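Local coordinates for cytochrome P450 268A2 Cyp268A2 (Mycobacterium marinum, PDB 6BLD), which belongs to the cytochrome P450 family, a mainly helical fold that holds an iron-protoporphyrin IX haem next to a pocket for a second bound molecule, at residues N84-E89 / M309-T314; P59-V64 / K331-Y336; H271-L276 / P394-G399. All blocks are in the same frame, centred on the assembly; numbering follows the deposited sequence.

Contact 1: N84-E89 / M309-T314; sequences NGVLFE and MTFRRT. With HEM (protoporphyrin IX containing Fe), chain B; DXJ ((3E,5E)-6,10-dimethylundeca-3,5,9-trien-2-one), chain C.
Four hydrogen bonds join R312 to the loop 84-89. Its backbone N reaches V86 O at 2.7 Å; its guanidinium makes the other three, NE to L87 O (2.9 Å) and both NH1 and NH2, end-on, to N84 O at 3.0 and 3.2 Å. At N84 O, NH2 lies in the carbonyl plane on a lone pair, while NH1 stands above that plane. With R312 CG between the backbone N and the carbonyl carbon (chi1 83°), CG packs against L87 O and V86 C. G85 O and V86 N sit over one guanidinium face, G85 O toward the rim; a CB on G85 would run into R312 NH2.

Two waters add bridges: one donates to G85 O and accepts from T314 OG1, the other accepts from F88 N and donates to T310 OG1, which also bonds N407 O.

The loop runs between strand 80-81 and helix 93-97, the B-B' region of a P450. Strand 310-315, after the helix equivalent to K, brings F311 and R313 to the haem. R313 NH2 donates to haem propionate O2D at 2.8 Å and 159°, while NH1 bonds R312 O.

Packing gathers round F311. The V86 carbonyl O lies at the ring edge, 3.2 Å from F311 CD1; V86 CG2 and L87 CD2 make apolar contacts with F311 CE1. F311 CE2 touches haem CAD, and F311 CZ comes 3.8 Å from C01 of (3E,5E)-6,10-dimethylundeca-3,5,9-trien-2-one. F88 CB is in van der Waals contact with T310 OG1 at 3.4 Å.

Contact 2: P59-V64 / K331-Y336; sequences PGFWAV and KVVMFY
W62 and V64 exchange four backbone hydrogen bonds with K331, V333 and F335, alternating between the strands as parallel pairing requires. W62 N gives to K331 O (2.8 Å) and receives V333 N on its own O (2.9 Å); V64 N then gives to V333 O, and V64 O takes F335 N at 3.1 Å. The last three bonds run nearly along the C=O axis. A water donates to G60 O and accepts from K331 N, bridging the two chains just before strand 61-64 begins.

On one face of the pair F61, A63, V333 and F335 pack together. F61 CG lies between the backbone N and the carbonyl carbon (chi1 67°), and the ring beyond it brings CD2 to within 3.5 Å of V333 CG2. The F335 and F61 side chains cross at about a right angle, F335 CZ 3.9 Å from F61 CE2, which lies in the F335 ring plane; A63 CB touches F335 CE2 at 3.7 Å. F88 joins this cluster, edge-to-face with both F61 and F335.

The other face carries W62, V332, V64 and M334. The V64 and V332 side chains cross obliquely, V64 CG2 3.6 Å from V332 CG1, and helix 67-75 packs here through I70 against V64 and M334.

Polar ends are fixed from outside: W62 NE1 by E330, and the extended K331 chain by a salt bridge from NZ to D58. Strand 42-45 pairs with the far edge of 61-64, and strand 310-315 with that of 331-335, while F335 takes the N-cap position of helix 336-339. This is the mixed sheet known in cytochromes P450 as β1, where an N-terminal strand lies parallel to one that follows the K helix.

Contact 3: H271-L276 / P394-G399; sequences HGLKAL and PDIQAG
L273 and A398 bury most of the surface in this contact, with I396 and K274 beside them, and no direct hydrogen bond crosses between the segments. L273 CG is anti to the backbone N (chi1 -178°), and from it CD1 packs mainly on I396 and CD2 mainly on A398. L273 CD1 lies 3.8 Å from I396 CD1 and 3.9 Å from I396 CG2, the two side chains crossing at about a right angle. L273 CD2 comes to 3.7 Å from A398 CB.

A398 turns its CB toward the helix and sets it against both the side chain of L273 and the backbone of K274, with K274 CA 3.7 Å from A398 CB. Its own backbone is held too: A398 N bonds to T277 OG1, a hydroxyl that also bonds L273 O one turn back, so a single threonine in the next turn of the helix connects both sides of the patch.

The helix is 247-278, equivalent to the long central helix of the P450 fold, and the contact lays its C-terminal part against the sheet built on strand 411-418. Segment 394-399 leaves helix 375-392, equivalent to the L helix, and forms strand 397-398, which pairs antiparallel with strand 411-418. M415 of that partner strand touches both L273 and A398, and F153 of helix 153-158 packs on L273 and I396.

K274, partly exposed, reaches G399. Its chain, bent at chi2 (62°), brings K274 CD to 4.1 Å from G399 O. Round the helix, a water donates to L276 O at 2.6 Å and accepts a weak bond from Q397 NE2.

In the fold
From the N terminus, strand 61-64 of contact 2 comes first and loop 84-89 of contact 1 follows. The chain then builds most of its helices, reaches 271-276 of contact 3 at the end of the long helix 247-278, and returns through 309-314 and 331-336 before 394-399. Contact 1 therefore closes within the span of contact 2, while contact 3 crosses both, opening inside them and closing after. Contacts 1 and 2 are joined through neighbouring strands 310-315 and 331-335, with backbone pairing of R313 to V332 and F311 to M334. Contact 3 lies across the chain's centre from contact 1, centres about 32 Å apart, at the sheet built on strand 411-418.

Contact 1: N84-E89 / M309-T314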
loop_
_atom_site.group_PDB
_atom_site.type_symbol
_atom_site.label_atom_id
_atom_site.label_comp_id
_atom_site.label_asym_id
_atom_site.label_seq_id
_atom_site.Cartn_x
_atom_site.Cartn_y
_atom_site.Cartn_z
ATOM N N ASN A 84 14.443 -5.766 10.597
ATOM C CA ASN A 84 14.174 -7.164 10.908
ATOM C C ASN A 84 12.851 -7.629 10.306
ATOM O O ASN A 84 12.229 -8.568 10.807
ATOM C CB ASN A 84 14.181 -7.390 12.420
ATOM C CG ASN A 84 15.471 -6.938 13.072
ATOM O OD1 ASN A 84 15.480 -6.010 13.880
ATOM N ND2 ASN A 84 16.573 -7.595 12.725
ATOM N N GLY A 85 12.416 -6.984 9.237
ATOM C CA GLY A 85 11.157 -7.312 8.600
ATOM C C GLY A 85 10.062 -6.327 8.963
ATOM O O GLY A 85 10.003 -5.800 10.081
ATOM N N VAL A 86 9.173 -6.070 8.000
ATOM C CA VAL A 86 8.083 -5.119 8.180
ATOM C C VAL A 86 6.717 -5.721 7.892
ATOM O O VAL A 86 5.705 -5.047 8.092
ATOM C CB VAL A 86 8.294 -3.854 7.321
ATOM C CG1 VAL A 86 9.564 -3.136 7.738
ATOM C CG2 VAL A 86 8.331 -4.213 5.841
ATOM N N LEU A 87 6.647 -6.970 7.440
ATOM C CA LEU A 87 5.373 -7.587 7.093
ATOM C C LEU A 87 4.726 -8.221 8.319
ATOM O O LEU A 87 5.410 -8.767 9.192
ATOM C CB LEU A 87 5.565 -8.633 5.994
ATOM C CG LEU A 87 5.874 -8.070 4.602
ATOM C CD1 LEU A 87 5.681 -9.131 3.528
ATOM C CD2 LEU A 87 5.025 -6.842 4.304
ATOM N N PHE A 88 3.395 -8.136 8.375
ATOM C CA PHE A 88 2.630 -8.703 9.484
ATOM C C PHE A 88 2.784 -10.219 9.531
ATOM O O PHE A 88 3.190 -10.789 10.552
ATOM C CB PHE A 88 1.159 -8.300 9.337
ATOM C CG PHE A 88 0.262 -8.786 10.446
ATOM C CD1 PHE A 88 0.760 -9.042 11.714
ATOM C CD2 PHE A 88 -1.094 -8.968 10.217
ATOM C CE1 PHE A 88 -0.074 -9.484 12.725
ATOM C CE2 PHE A 88 -1.932 -9.406 11.225
ATOM C CZ PHE A 88 -1.421 -9.665 12.480
ATOM N N GLU A 89 2.459 -10.888 8.431
ATOM C CA GLU A 89 2.573 -12.335 8.352
ATOM C C GLU A 89 4.025 -12.750 8.144
ATOM O O GLU A 89 4.810 -12.046 7.502
ATOM C CB GLU A 89 1.704 -12.869 7.212
ATOM C CG GLU A 89 1.604 -14.379 7.147
ATOM C CD GLU A 89 0.699 -14.844 6.028
ATOM O OE1 GLU A 89 -0.260 -14.115 5.698
ATOM O OE2 GLU A 89 0.949 -15.934 5.473
ATOM N N MET A 309 -3.069 -2.105 5.137
ATOM C CA MET A 309 -3.701 -2.321 6.431
ATOM C C MET A 309 -2.692 -2.527 7.551
ATOM O O MET A 309 -2.928 -2.084 8.682
ATOM C CB MET A 309 -4.640 -3.526 6.367
ATOM C CG MET A 309 -5.821 -3.349 5.435
ATOM S SD MET A 309 -6.968 -4.732 5.535
ATOM C CE MET A 309 -5.903 -6.100 5.072
ATOM N N THR A 310 -1.574 -3.197 7.274
ATOM C CA THR A 310 -0.629 -3.550 8.322
ATOM C C THR A 310 0.804 -3.308 7.872
ATOM O O THR A 310 1.150 -3.521 6.707
ATOM C CB THR A 310 -0.768 -5.019 8.749
ATOM O OG1 THR A 310 -0.567 -5.871 7.614
ATOM C CG2 THR A 310 -2.141 -5.285 9.350
ATOM N N PHE A 311 1.620 -2.853 8.817
ATOM C CA PHE A 311 3.070 -2.871 8.720
ATOM C C PHE A 311 3.593 -3.060 10.135
ATOM O O PHE A 311 2.983 -2.591 11.098
ATOM C CB PHE A 311 3.637 -1.589 8.096
ATOM C CG PHE A 311 3.894 -1.691 6.617
ATOM C CD1 PHE A 311 4.440 -2.843 6.068
ATOM C CD2 PHE A 311 3.591 -0.633 5.776
ATOM C CE1 PHE A 311 4.677 -2.933 4.704
ATOM C CE2 PHE A 311 3.825 -0.718 4.414
ATOM C CZ PHE A 311 4.367 -1.870 3.878
ATOM N N ARG A 312 4.709 -3.764 10.261
ATOM C CA ARG A 312 5.214 -4.116 11.577
ATOM C C ARG A 312 6.621 -3.568 11.776
ATOM O O ARG A 312 7.294 -3.142 10.834
ATOM C CB ARG A 312 5.199 -5.636 11.786
ATOM C CG ARG A 312 6.404 -6.342 11.210
ATOM C CD ARG A 312 6.765 -7.579 12.011
ATOM N NE ARG A 312 7.454 -8.554 11.173
ATOM C CZ ARG A 312 8.759 -8.794 11.218
ATOM N NH1 ARG A 312 9.531 -8.138 12.073
ATOM N NH2 ARG A 312 9.291 -9.698 10.410
ATOM N N ARG A 313 7.048 -3.576 13.037
ATOM C CA ARG A 313 8.391 -3.178 13.426
ATOM C C ARG A 313 8.902 -4.163 14.467
ATOM O O ARG A 313 8.146 -4.979 15.005
ATOM C CB ARG A 313 8.426 -1.745 13.981
ATOM C CG ARG A 313 7.871 -0.678 13.043
ATOM C CD ARG A 313 8.878 -0.314 11.966
ATOM N NE ARG A 313 8.480 0.870 11.210
ATOM C CZ ARG A 313 7.825 0.831 10.055
ATOM N NH1 ARG A 313 7.483 -0.335 9.524
ATOM N NH2 ARG A 313 7.506 1.960 9.431
ATOM N N THR A 314 10.201 -4.084 14.747
ATOM C CA THR A 314 10.837 -4.874 15.794
ATOM C C THR A 314 11.466 -3.929 16.808
ATOM O O THR A 314 12.224 -3.028 16.434
ATOM C CB THR A 314 11.901 -5.818 15.220
ATOM O OG1 THR A 314 11.360 -6.532 14.102
ATOM C CG2 THR A 314 12.353 -6.816 16.275
HETATM C CHA HEM B . 6.050 3.382 1.716
HETATM C CHB HEM B . 6.270 3.873 -3.109
HETATM C CHC HEM B . 1.533 4.941 -3.217
HETATM C CHD HEM B . 1.216 3.584 1.444
HETATM C C1A HEM B . 6.531 3.430 0.424
HETATM C C2A HEM B . 7.899 3.198 0.006
HETATM C C3A HEM B . 7.960 3.335 -1.320
HETATM C C4A HEM B . 6.630 3.655 -1.799
HETATM C CMA HEM B . 9.224 3.179 -2.193
HETATM C CAA HEM B . 9.083 2.863 0.939
HETATM C CBA HEM B . 9.619 4.164 1.529
HETATM C CGA HEM B . 10.650 3.868 2.586
HETATM O O1A HEM B . 11.439 4.787 2.928
HETATM O O2A HEM B . 10.690 2.712 3.082
HETATM C C1B HEM B . 5.027 4.268 -3.553
HETATM C C2B HEM B . 4.710 4.702 -4.895
HETATM C C3B HEM B . 3.415 5.005 -4.947
HETATM C C4B HEM B . 2.843 4.768 -3.626
HETATM C CMB HEM B . 5.701 4.809 -6.075
HETATM C CAB HEM B . 2.731 5.507 -6.241
HETATM C CBB HEM B . 1.465 5.922 -6.279
HETATM C C1C HEM B . 1.030 4.672 -1.957
HETATM C C2C HEM B . -0.339 4.868 -1.517
HETATM C C3C HEM B . -0.418 4.482 -0.229
HETATM C C4C HEM B . 0.896 4.047 0.186
HETATM C CMC HEM B . -1.464 5.409 -2.432
HETATM C CAC HEM B . -1.619 4.481 0.745
HETATM C CBC HEM B . -2.782 5.087 0.492
HETATM C C1D HEM B . 2.491 3.426 1.941
HETATM C C2D HEM B . 2.845 3.082 3.302
HETATM C C3D HEM B . 4.179 3.023 3.381
HETATM C C4D HEM B . 4.720 3.332 2.070
HETATM C CMD HEM B . 1.840 2.828 4.447
HETATM C CAD HEM B . 5.004 2.694 4.646
HETATM C CBD HEM B . 5.074 3.935 5.534
HETATM C CGD HEM B . 5.825 3.642 6.808
HETATM O O1D HEM B . 5.919 4.556 7.668
HETATM O O2D HEM B . 6.326 2.500 6.968
HETATM N NA HEM B . 5.784 3.706 -0.706
HETATM N NB HEM B . 3.865 4.320 -2.807
HETATM N NC HEM B . 1.753 4.172 -0.890
HETATM N ND HEM B . 3.658 3.572 1.220
HETATM FE FE HEM B . 3.788 4.172 -0.736
HETATM C C10 DXJ C . 6.082 -7.889 -1.175
HETATM C C13 DXJ C . 5.355 -11.648 -1.090
HETATM C C01 DXJ C . 3.799 0.137 0.760
HETATM C C02 DXJ C . 3.834 -1.239 0.101
HETATM C C03 DXJ C . 4.989 -1.850 -0.069
HETATM C C04 DXJ C . 2.533 -1.899 -0.353
HETATM C C05 DXJ C . 5.053 -3.229 -0.724
HETATM C C06 DXJ C . 5.921 -4.205 0.067
HETATM C C07 DXJ C . 6.275 -5.465 -0.722
HETATM C C08 DXJ C . 5.734 -6.622 -0.395
HETATM C C09 DXJ C . 7.262 -5.382 -1.883
HETATM C C11 DXJ C . 5.734 -9.064 -0.690
HETATM C C12 DXJ C . 6.070 -10.347 -1.446
HETATM O O14 DXJ C . 6.885 -10.333 -2.307
HETATM O O HOH W 1 11.839 -5.068 11.980
HETATM O O HOH W 2 1.844 -6.681 6.583
#

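Contact 2: P59-V64 / K331-Y336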
loop_
_atom_site.group_PDB
_atom_site.type_symbol
_atom_site.label_atom_id
_atom_site.label_comp_id
_atom_site.label_asym_id
_atom_site.label_seq_id
_atom_site.Cartn_x
_atom_site.Cartn_y
_atom_site.Cartn_z
ATOM N N PRO A 59 6.956 -15.649 19.042
ATOM C CA PRO A 59 5.975 -15.856 20.117
ATOM C C PRO A 59 4.693 -15.078 19.922
ATOM O O PRO A 59 3.681 -15.419 20.549
ATOM C CB PRO A 59 6.726 -15.382 21.368
ATOM C CG PRO A 59 7.645 -14.327 20.854
ATOM C CD PRO A 59 8.023 -14.713 19.438
ATOM N N GLY A 60 4.700 -14.065 19.083
ATOM C CA GLY A 60 3.514 -13.282 18.842
ATOM C C GLY A 60 3.889 -11.876 18.405
ATOM O O GLY A 60 4.951 -11.660 17.822
ATOM N N PHE A 61 2.992 -10.940 18.703
ATOM C CA PHE A 61 3.183 -9.550 18.317
ATOM C C PHE A 61 2.315 -8.665 19.197
ATOM O O PHE A 61 1.345 -9.120 19.807
ATOM C CB PHE A 61 2.847 -9.325 16.837
ATOM C CG PHE A 61 1.388 -9.499 16.511
ATOM C CD1 PHE A 61 0.882 -10.746 16.181
ATOM C CD2 PHE A 61 0.520 -8.416 16.534
ATOM C CE1 PHE A 61 -0.459 -10.909 15.881
ATOM C CE2 PHE A 61 -0.819 -8.575 16.237
ATOM C CZ PHE A 61 -1.309 -9.822 15.911
ATOM N N TRP A 62 2.678 -7.386 19.245
ATOM C CA TRP A 62 1.896 -6.363 19.923
ATOM C C TRP A 62 0.993 -5.672 18.909
ATOM O O TRP A 62 1.466 -5.200 17.871
ATOM C CB TRP A 62 2.803 -5.335 20.600
ATOM C CG TRP A 62 3.478 -5.829 21.840
ATOM C CD1 TRP A 62 4.777 -6.230 21.962
ATOM C CD2 TRP A 62 2.894 -5.963 23.141
ATOM N NE1 TRP A 62 5.036 -6.609 23.258
ATOM C CE2 TRP A 62 3.896 -6.454 24.001
ATOM C CE3 TRP A 62 1.620 -5.718 23.661
ATOM C CZ2 TRP A 62 3.663 -6.704 25.351
ATOM C CZ3 TRP A 62 1.391 -5.967 25.002
ATOM C CH2 TRP A 62 2.408 -6.454 25.831
ATOM N N ALA A 63 -0.300 -5.609 19.212
ATOM C CA ALA A 63 -1.270 -4.968 18.334
ATOM C C ALA A 63 -1.402 -3.498 18.713
ATOM O O ALA A 63 -1.752 -3.175 19.852
ATOM C CB ALA A 63 -2.624 -5.672 18.417
ATOM N N VAL A 64 -1.120 -2.613 17.760
ATOM C CA VAL A 64 -1.199 -1.169 17.956
ATOM C C VAL A 64 -2.387 -0.665 17.148
ATOM O O VAL A 64 -2.348 -0.651 15.911
ATOM C CB VAL A 64 0.096 -0.463 17.537
ATOM C CG1 VAL A 64 -0.040 1.037 17.723
ATOM C CG2 VAL A 64 1.270 -0.999 18.333
ATOM N N LYS A 331 7.841 -8.131 18.226
ATOM C CA LYS A 331 7.216 -7.563 17.040
ATOM C C LYS A 331 6.083 -6.621 17.429
ATOM O O LYS A 331 5.331 -6.881 18.371
ATOM C CB LYS A 331 6.684 -8.672 16.133
ATOM C CG LYS A 331 7.770 -9.501 15.467
ATOM C CD LYS A 331 7.176 -10.547 14.539
ATOM C CE LYS A 331 8.257 -11.437 13.948
ATOM N NZ LYS A 331 7.702 -12.396 12.953
ATOM N N VAL A 332 5.966 -5.520 16.688
ATOM C CA VAL A 332 4.979 -4.477 16.949
ATOM C C VAL A 332 4.273 -4.169 15.635
ATOM O O VAL A 332 4.905 -3.679 14.694
ATOM C CB VAL A 332 5.628 -3.209 17.529
ATOM C CG1 VAL A 332 4.594 -2.118 17.714
ATOM C CG2 VAL A 332 6.324 -3.520 18.852
ATOM N N VAL A 333 2.975 -4.450 15.570
ATOM C CA VAL A 333 2.210 -4.365 14.330
ATOM C C VAL A 333 1.285 -3.158 14.390
ATOM O O VAL A 333 0.535 -2.986 15.358
ATOM C CB VAL A 333 1.410 -5.654 14.076
ATOM C CG1 VAL A 333 0.576 -5.523 12.805
ATOM C CG2 VAL A 333 2.354 -6.841 13.983
ATOM N N MET A 334 1.328 -2.335 13.346
ATOM C CA MET A 334 0.490 -1.151 13.223
ATOM C C MET A 334 -0.709 -1.475 12.340
ATOM O O MET A 334 -0.543 -1.944 11.209
ATOM C CB MET A 334 1.293 0.002 12.622
ATOM C CG MET A 334 2.454 0.460 13.482
ATOM S SD MET A 334 3.180 1.983 12.869
ATOM C CE MET A 334 4.659 1.418 12.075
ATOM N N PHE A 335 -1.910 -1.241 12.859
ATOM C CA PHE A 335 -3.146 -1.524 12.132
ATOM C C PHE A 335 -3.715 -0.198 11.639
ATOM O O PHE A 335 -4.484 0.472 12.331
ATOM C CB PHE A 335 -4.126 -2.289 13.012
ATOM C CG PHE A 335 -3.682 -3.690 13.320
ATOM C CD1 PHE A 335 -3.952 -4.722 12.438
ATOM C CD2 PHE A 335 -2.984 -3.974 14.484
ATOM C CE1 PHE A 335 -3.541 -6.017 12.711
ATOM C CE2 PHE A 335 -2.571 -5.265 14.765
ATOM C CZ PHE A 335 -2.850 -6.288 13.875
ATOM N N TYR A 336 -3.327 0.176 10.416
ATOM C CA TYR A 336 -3.676 1.488 9.881
ATOM C C TYR A 336 -5.183 1.666 9.729
ATOM O O TYR A 336 -5.691 2.782 9.889
ATOM C CB TYR A 336 -2.983 1.701 8.537
ATOM C CG TYR A 336 -1.476 1.599 8.594
ATOM C CD1 TYR A 336 -0.792 0.678 7.811
ATOM C CD2 TYR A 336 -0.737 2.430 9.426
ATOM C CE1 TYR A 336 0.587 0.588 7.856
ATOM C CE2 TYR A 336 0.640 2.347 9.477
ATOM C CZ TYR A 336 1.297 1.426 8.691
ATOM O OH TYR A 336 2.669 1.347 8.741
HETATM O O HOH W 3 7.241 -10.787 19.000
#

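Contact 3: H271-L276 / P394-G399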
loop_
_atom_site.group_PDB
_atom_site.type_symbol
_atom_site.label_atom_id
_atom_site.label_comp_id
_atom_site.label_asym_id
_atom_site.label_seq_id
_atom_site.Cartn_x
_atom_site.Cartn_y
_atom_site.Cartn_z
ATOM N N HIS A 271 -11.780 1.520 -4.225
ATOM C CA HIS A 271 -12.490 1.915 -3.013
ATOM C C HIS A 271 -13.105 3.301 -3.155
ATOM O O HIS A 271 -14.165 3.572 -2.580
ATOM C CB HIS A 271 -11.548 1.878 -1.807
ATOM C CG HIS A 271 -11.135 0.497 -1.398
ATOM N ND1 HIS A 271 -12.043 -0.484 -1.065
ATOM C CD2 HIS A 271 -9.910 -0.062 -1.259
ATOM C CE1 HIS A 271 -11.396 -1.591 -0.745
ATOM N NE2 HIS A 271 -10.099 -1.361 -0.855
ATOM N N GLY A 272 -12.461 4.185 -3.920
ATOM C CA GLY A 272 -12.973 5.539 -4.061
ATOM C C GLY A 272 -14.258 5.606 -4.861
ATOM O O GLY A 272 -15.186 6.336 -4.501
ATOM N N LEU A 273 -14.333 4.849 -5.960
ATOM C CA LEU A 273 -15.550 4.842 -6.765
ATOM C C LEU A 273 -16.727 4.289 -5.973
ATOM O O LEU A 273 -17.846 4.807 -6.063
ATOM C CB LEU A 273 -15.334 4.033 -8.043
ATOM C CG LEU A 273 -16.522 3.989 -9.006
ATOM C CD1 LEU A 273 -16.678 5.322 -9.726
ATOM C CD2 LEU A 273 -16.373 2.850 -10.004
ATOM N N LYS A 274 -16.490 3.235 -5.187
ATOM C CA LYS A 274 -17.548 2.682 -4.348
ATOM C C LYS A 274 -17.962 3.669 -3.263
ATOM O O LYS A 274 -19.149 3.773 -2.933
ATOM C CB LYS A 274 -17.087 1.361 -3.731
ATOM C CG LYS A 274 -18.092 0.728 -2.781
ATOM C CD LYS A 274 -19.391 0.386 -3.496
ATOM C CE LYS A 274 -20.281 -0.488 -2.628
ATOM N NZ LYS A 274 -19.481 -1.312 -1.679
ATOM N N ALA A 275 -16.998 4.404 -2.700
ATOM C CA ALA A 275 -17.323 5.406 -1.689
ATOM C C ALA A 275 -18.156 6.537 -2.279
ATOM O O ALA A 275 -19.099 7.019 -1.642
ATOM C CB ALA A 275 -16.043 5.952 -1.060
ATOM N N LEU A 276 -17.819 6.978 -3.494
ATOM C CA LEU A 276 -18.629 7.993 -4.160
ATOM C C LEU A 276 -20.029 7.475 -4.464
ATOM O O LEU A 276 -20.995 8.248 -4.438
ATOM C CB LEU A 276 -17.942 8.458 -5.443
ATOM C CG LEU A 276 -16.622 9.214 -5.274
ATOM C CD1 LEU A 276 -16.072 9.637 -6.627
ATOM C CD2 LEU A 276 -16.802 10.420 -4.363
ATOM N N PRO A 394 -20.246 11.207 -16.030
ATOM C CA PRO A 394 -20.842 11.838 -14.841
ATOM C C PRO A 394 -21.781 10.930 -14.066
ATOM O O PRO A 394 -22.017 11.189 -12.881
ATOM C CB PRO A 394 -21.593 13.049 -15.420
ATOM C CG PRO A 394 -21.023 13.260 -16.785
ATOM C CD PRO A 394 -20.643 11.892 -17.271
ATOM N N ASP A 395 -22.316 9.873 -14.682
ATOM C CA ASP A 395 -23.272 8.991 -14.025
ATOM C C ASP A 395 -22.665 7.644 -13.650
ATOM O O ASP A 395 -23.399 6.663 -13.488
ATOM C CB ASP A 395 -24.498 8.785 -14.915
ATOM C CG ASP A 395 -24.945 10.063 -15.597
ATOM O OD1 ASP A 395 -25.001 11.112 -14.922
ATOM O OD2 ASP A 395 -25.241 10.018 -16.810
ATOM N N ILE A 396 -21.340 7.571 -13.500
ATOM C CA ILE A 396 -20.698 6.299 -13.190
ATOM C C ILE A 396 -21.035 5.882 -11.764
ATOM O O ILE A 396 -21.104 6.715 -10.849
ATOM C CB ILE A 396 -19.177 6.386 -13.411
ATOM C CG1 ILE A 396 -18.538 5.002 -13.266
ATOM C CG2 ILE A 396 -18.536 7.377 -12.449
ATOM C CD1 ILE A 396 -17.043 4.991 -13.486
ATOM N N GLN A 397 -21.267 4.585 -11.574
ATOM C CA GLN A 397 -21.592 4.023 -10.272
ATOM C C GLN A 397 -20.946 2.652 -10.145
ATOM O O GLN A 397 -20.921 1.879 -11.108
ATOM C CB GLN A 397 -23.109 3.906 -10.072
ATOM C CG GLN A 397 -23.799 5.225 -9.771
ATOM C CD GLN A 397 -24.586 5.184 -8.478
ATOM O OE1 GLN A 397 -25.412 4.295 -8.266
ATOM N NE2 GLN A 397 -24.331 6.147 -7.601
ATOM N N ALA A 398 -20.429 2.354 -8.956
ATOM C CA ALA A 398 -19.758 1.088 -8.703
ATOM C C ALA A 398 -20.765 0.013 -8.319
ATOM O O ALA A 398 -21.743 0.282 -7.616
ATOM C CB ALA A 398 -18.714 1.243 -7.596
ATOM N N GLY A 399 -20.517 -1.205 -8.783
ATOM C CA GLY A 399 -21.344 -2.352 -8.460
ATOM C C GLY A 399 -20.887 -3.064 -7.207
ATOM O O GLY A 399 -20.291 -2.469 -6.304
HETATM O O HOH W 4 -22.597 8.372 -6.463
#